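Local coordinates for protein peptidase, M20/M25/M40 family (Staphylococcus aureus, PDB 4EWT) that probably hydrolyses amide bonds of N-acylated amino acids as a two-manganese amidohydrolase of the M20 peptidase family, at residues Gln25-Ser30 with Lys97-Ala102; Gly70-Ile75 with Asp155-Val160. All blocks are in the same frame, centred on the assembly; numbering follows the deposited sequence.

Contact 1: residues Gln25-Ser30 with Lys97-Ala102; sequences QHPELS and KGVMHA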
loop_
_atom_site.group_PDB
_atom_site.type_symbol
_atom_site.label_atom_id
_atom_site.label_comp_id
_atom_site.label_asym_id
_atom_site.label_seq_id
_atom_site.Cartn_x
_atom_site.Cartn_y
_atom_site.Cartn_z
ATOM N N GLN A 25 38.236 5.397 30.199
ATOM C CA GLN A 25 39.398 5.689 29.360
ATOM C C GLN A 25 39.876 4.502 28.531
ATOM O O GLN A 25 40.477 4.686 27.461
ATOM C CB GLN A 25 40.571 6.190 30.226
ATOM C CG GLN A 25 40.929 7.652 30.001
ATOM C CD GLN A 25 42.154 8.113 30.780
ATOM O OE1 GLN A 25 42.964 7.309 31.249
ATOM N NE2 GLN A 25 42.293 9.423 30.916
ATOM N N HIS A 26 39.634 3.292 29.035
ATOM C CA HIS A 26 40.120 2.076 28.383
ATOM C C HIS A 26 38.986 1.123 28.009
ATOM O O HIS A 26 39.014 -0.046 28.405
ATOM C CB HIS A 26 41.145 1.350 29.270
ATOM C CG HIS A 26 42.483 2.020 29.338
ATOM N ND1 HIS A 26 42.931 2.674 30.466
ATOM C CD2 HIS A 26 43.476 2.125 28.422
ATOM C CE1 HIS A 26 44.143 3.154 30.242
ATOM N NE2 HIS A 26 44.497 2.835 29.009
ATOM N N PRO A 27 37.992 1.609 27.232
ATOM C CA PRO A 27 36.860 0.742 26.896
ATOM C C PRO A 27 37.241 -0.315 25.867
ATOM O O PRO A 27 38.108 -0.077 25.016
ATOM C CB PRO A 27 35.843 1.717 26.306
ATOM C CG PRO A 27 36.682 2.763 25.652
ATOM C CD PRO A 27 37.911 2.905 26.526
ATOM N N GLU A 28 36.607 -1.477 25.958
ATOM C CA GLU A 28 36.815 -2.534 24.976
ATOM C C GLU A 28 35.501 -3.100 24.478
ATOM O O GLU A 28 34.531 -3.202 25.230
ATOM C CB GLU A 28 37.660 -3.655 25.557
ATOM C CG GLU A 28 39.131 -3.313 25.679
ATOM C CD GLU A 28 39.859 -4.264 26.590
ATOM O OE1 GLU A 28 39.261 -4.688 27.606
ATOM O OE2 GLU A 28 41.023 -4.589 26.290
ATOM N N LEU A 29 35.501 -3.480 23.205
ATOM C CA LEU A 29 34.333 -4.046 22.532
ATOM C C LEU A 29 33.904 -5.395 23.103
ATOM O O LEU A 29 34.714 -6.110 23.706
ATOM C CB LEU A 29 34.640 -4.200 21.036
ATOM C CG LEU A 29 34.188 -3.139 20.031
ATOM C CD1 LEU A 29 33.742 -1.837 20.665
ATOM C CD2 LEU A 29 35.292 -2.899 19.011
ATOM N N SER A 30 32.633 -5.734 22.884
ATOM C CA SER A 30 32.076 -7.037 23.249
ATOM C C SER A 30 32.878 -8.169 22.607
ATOM O O SER A 30 33.184 -8.118 21.417
ATOM C CB SER A 30 30.612 -7.136 22.815
ATOM O OG SER A 30 29.851 -6.031 23.267
ATOM N N LYS A 97 40.444 4.482 20.095
ATOM C CA LYS A 97 39.725 5.103 18.975
ATOM C C LYS A 97 38.517 4.297 18.484
ATOM O O LYS A 97 38.623 3.102 18.205
ATOM C CB LYS A 97 40.685 5.392 17.818
ATOM N N GLY A 98 37.367 4.956 18.400
ATOM C CA GLY A 98 36.170 4.333 17.842
ATOM C C GLY A 98 35.368 3.495 18.820
ATOM O O GLY A 98 34.302 2.991 18.474
ATOM N N VAL A 99 35.878 3.322 20.035
ATOM C CA VAL A 99 35.105 2.651 21.083
ATOM C C VAL A 99 34.936 3.531 22.326
ATOM O O VAL A 99 35.814 4.334 22.645
ATOM C CB VAL A 99 35.583 1.168 21.364
ATOM C CG1 VAL A 99 36.982 0.923 20.859
ATOM C CG2 VAL A 99 35.439 0.766 22.837
ATOM N N MET A 100 33.778 3.385 22.977
ATOM C CA MET A 100 33.329 4.235 24.085
ATOM C C MET A 100 32.373 3.493 25.028
ATOM O O MET A 100 31.492 2.752 24.566
ATOM C CB MET A 100 32.599 5.460 23.520
ATOM C CG MET A 100 31.917 6.340 24.563
ATOM S SD MET A 100 30.820 7.578 23.840
ATOM C CE MET A 100 30.317 8.426 25.337
ATOM N N HIS A 101 32.526 3.712 26.336
ATOM C CA HIS A 101 31.526 3.259 27.310
ATOM C C HIS A 101 30.294 4.168 27.282
ATOM O O HIS A 101 30.116 5.018 28.166
ATOM C CB HIS A 101 32.101 3.177 28.725
ATOM C CG HIS A 101 32.746 1.863 29.040
ATOM N ND1 HIS A 101 32.033 0.684 29.123
ATOM C CD2 HIS A 101 34.036 1.546 29.305
ATOM C CE1 HIS A 101 32.858 -0.305 29.418
ATOM N NE2 HIS A 101 34.079 0.192 29.531
ATOM N N ALA A 102 29.456 3.969 26.260
ATOM C CA ALA A 102 28.294 4.811 26.007
ATOM C C ALA A 102 27.001 4.321 26.673
ATOM O O ALA A 102 25.918 4.826 26.354
ATOM C CB ALA A 102 28.085 4.977 24.484
HETATM O O HOH W 1 36.817 -0.610 30.613
#
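P27, V99 and H101 meet in a buried loop-to-loop contact of the M20 metallopeptidase catalytic domain, where the loop between helices 13-25 and 34-43 packs on the loop entering helix 105-120. That second loop runs on into C103 and H105, two ligands of the manganese pair, and the H101 side chain itself lies about 8 Å from a manganese ion. The P27 ring fits between two side chains: its CB touches V99 CG2 at 3.6 Å and H101 CD2 at 3.5 Å. Its CG rests 3.5 Å from the carbonyl oxygen V99 O, which accepts a hydrogen bond from S94. L29 reaches V99 from further along the loop, with CD1 3.6 Å from V99 CB. The V99 chi1 of 20° lies off the staggered positions; CG2 is the branch that meets P27. The CB of E28 is directed away from 97-102, and its carboxylate is hydrogen-bonded by T36 OG1 and E35 N. H101, the centre of an inverse gamma turn, gives the contact its polar link. A water in the plane of its ring, at the edge, lies 3.1 Å from H101 NE2 and also within hydrogen-bonding distance of H26 O.

Contact 2: residues Gly70-Ile75 with Asp155-Val160; sequences GKTLAI and DGVDHV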
loop_
_atom_site.group_PDB
_atom_site.type_symbol
_atom_site.label_atom_id
_atom_site.label_comp_id
_atom_site.label_asym_id
_atom_site.label_seq_id
_atom_site.Cartn_x
_atom_site.Cartn_y
_atom_site.Cartn_z
ATOM N N GLY A 70 23.224 -20.325 54.305
ATOM C CA GLY A 70 22.181 -19.392 53.915
ATOM C C GLY A 70 21.946 -19.286 52.422
ATOM O O GLY A 70 22.541 -20.010 51.615
ATOM N N LYS A 71 21.112 -18.339 52.071
ATOM C CA LYS A 71 20.764 -18.015 50.696
ATOM C C LYS A 71 21.935 -17.573 49.856
ATOM O O LYS A 71 22.980 -17.252 50.375
ATOM C CB LYS A 71 19.788 -16.870 50.740
ATOM C CG LYS A 71 18.471 -17.262 51.229
ATOM C CD LYS A 71 17.750 -16.147 51.843
ATOM C CE LYS A 71 16.280 -16.475 51.950
ATOM N NZ LYS A 71 15.470 -15.254 52.107
ATOM N N THR A 72 21.742 -17.517 48.552
ATOM C CA THR A 72 22.764 -16.976 47.678
ATOM C C THR A 72 22.129 -15.954 46.751
ATOM O O THR A 72 21.213 -16.272 45.986
ATOM C CB THR A 72 23.440 -18.083 46.851
ATOM O OG1 THR A 72 24.008 -19.060 47.731
ATOM C CG2 THR A 72 24.537 -17.502 45.973
ATOM N N LEU A 73 22.615 -14.722 46.853
ATOM C CA LEU A 73 22.134 -13.632 46.040
ATOM C C LEU A 73 23.217 -13.237 45.058
ATOM O O LEU A 73 24.351 -12.952 45.455
ATOM C CB LEU A 73 21.776 -12.429 46.912
ATOM C CG LEU A 73 21.395 -11.143 46.178
ATOM C CD1 LEU A 73 20.100 -11.325 45.375
ATOM C CD2 LEU A 73 21.265 -9.992 47.157
ATOM N N ALA A 74 22.860 -13.227 43.776
ATOM C CA ALA A 74 23.778 -12.765 42.753
ATOM C C ALA A 74 23.501 -11.306 42.443
ATOM O O ALA A 74 22.344 -10.885 42.347
ATOM C CB ALA A 74 23.680 -13.615 41.506
ATOM N N ILE A 75 24.571 -10.532 42.313
ATOM C CA ILE A 75 24.467 -9.134 41.903
ATOM C C ILE A 75 25.319 -8.928 40.650
ATOM O O ILE A 75 26.443 -9.411 40.570
ATOM C CB ILE A 75 24.832 -8.161 43.057
ATOM C CG1 ILE A 75 26.228 -8.453 43.611
ATOM C CG2 ILE A 75 23.787 -8.277 44.183
ATOM C CD1 ILE A 75 26.672 -7.490 44.692
ATOM N N ASP A 155 24.885 -21.499 39.406
ATOM C CA ASP A 155 24.913 -22.650 40.319
ATOM C C ASP A 155 24.821 -22.176 41.772
ATOM O O ASP A 155 25.679 -21.430 42.245
ATOM C CB ASP A 155 26.181 -23.497 40.104
ATOM N N GLY A 156 23.756 -22.581 42.461
ATOM C CA GLY A 156 23.562 -22.216 43.865
ATOM C C GLY A 156 22.720 -20.970 44.091
ATOM O O GLY A 156 22.188 -20.767 45.191
ATOM N N VAL A 157 22.582 -20.156 43.043
ATOM C CA VAL A 157 21.963 -18.830 43.130
ATOM C C VAL A 157 20.443 -18.882 43.244
ATOM O O VAL A 157 19.772 -19.484 42.407
ATOM C CB VAL A 157 22.340 -17.941 41.909
ATOM C CG1 VAL A 157 21.589 -16.622 41.960
ATOM C CG2 VAL A 157 23.847 -17.690 41.859
ATOM N N ASP A 158 19.914 -18.218 44.269
ATOM C CA ASP A 158 18.474 -18.137 44.503
ATOM C C ASP A 158 17.806 -16.966 43.759
ATOM O O ASP A 158 16.767 -17.144 43.110
ATOM C CB ASP A 158 18.202 -18.065 46.014
ATOM C CG ASP A 158 18.580 -19.360 46.747
ATOM O OD1 ASP A 158 19.636 -19.386 47.423
ATOM O OD2 ASP A 158 17.815 -20.348 46.647
ATOM N N HIS A 159 18.406 -15.779 43.845
ATOM C CA HIS A 159 17.898 -14.585 43.157
ATOM C C HIS A 159 19.021 -13.781 42.497
ATOM O O HIS A 159 20.163 -13.817 42.957
ATOM C CB HIS A 159 17.163 -13.665 44.135
ATOM C CG HIS A 159 15.897 -14.239 44.688
ATOM N ND1 HIS A 159 14.680 -14.104 44.057
ATOM C CD2 HIS A 159 15.655 -14.925 45.829
ATOM C CE1 HIS A 159 13.744 -14.692 44.779
ATOM N NE2 HIS A 159 14.307 -15.193 45.864
ATOM N N VAL A 160 18.688 -13.048 41.429
ATOM C CA VAL A 160 19.648 -12.146 40.783
ATOM C C VAL A 160 19.148 -10.708 40.860
ATOM O O VAL A 160 17.975 -10.442 40.641
ATOM C CB VAL A 160 19.929 -12.519 39.304
ATOM C CG1 VAL A 160 21.161 -11.763 38.786
ATOM C CG2 VAL A 160 20.141 -14.014 39.150
#
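T72 and D158 are joined by two hydrogen bonds from backbone N-H groups, one accepted by a carboxylate and one by a carbonyl. The carboxylate oxygen D158 OD1 accepts T72 N at 3.0 Å through its anti lone pair, and D158 N returns a bond to T72 O at 2.9 Å. In D158, chi1 (-67°) sets CG anti to the carbonyl carbon, beside the backbone N. Further along, A74 N donates to H159 O at 2.9 Å, nearly straight at 170°, and V160 CA makes a CA-H...O contact with A74 O. These bonds align L73 with H159 and A74 with V160 as parallel bridges between neighbouring strands of the central mixed sheet, the core of the M20 catalytic domain's alpha/beta fold; strand 129-135 borders 72-78 on its other edge. Among apolar contacts, A74 CB meets V160 CG1 on their shared face at 4.1 Å, and V157 CG1, from the loop before strand 159-166, at 3.7 Å. On the opposite face L73 CD1 lies 4.0 Å from H159 CB, while the imidazole stacks on F306. K71, just before its strand, makes a cation-pi contact with Y387. At that strand's first residue, T72 CB lies 3.4 Å from G156 O.

Both contacts belong to the catalytic domain, but their centres lie about 31 Å apart and they do not touch. Contact 1 is buried and joins two loops near the manganese pair; contact 2 is partly buried, at the beginnings of two strands, with exposed K71, G156 and D158 at its margin. The chemistry differs accordingly: apolar packing plus one bridging water in contact 1, direct backbone and carboxylate hydrogen bonds in contact 2. They are linked through the chain. Strand 72-78 leads from contact 2 towards 97-102 of contact 1, and strand 159-166, which begins at H159, carries the manganese ligand H164.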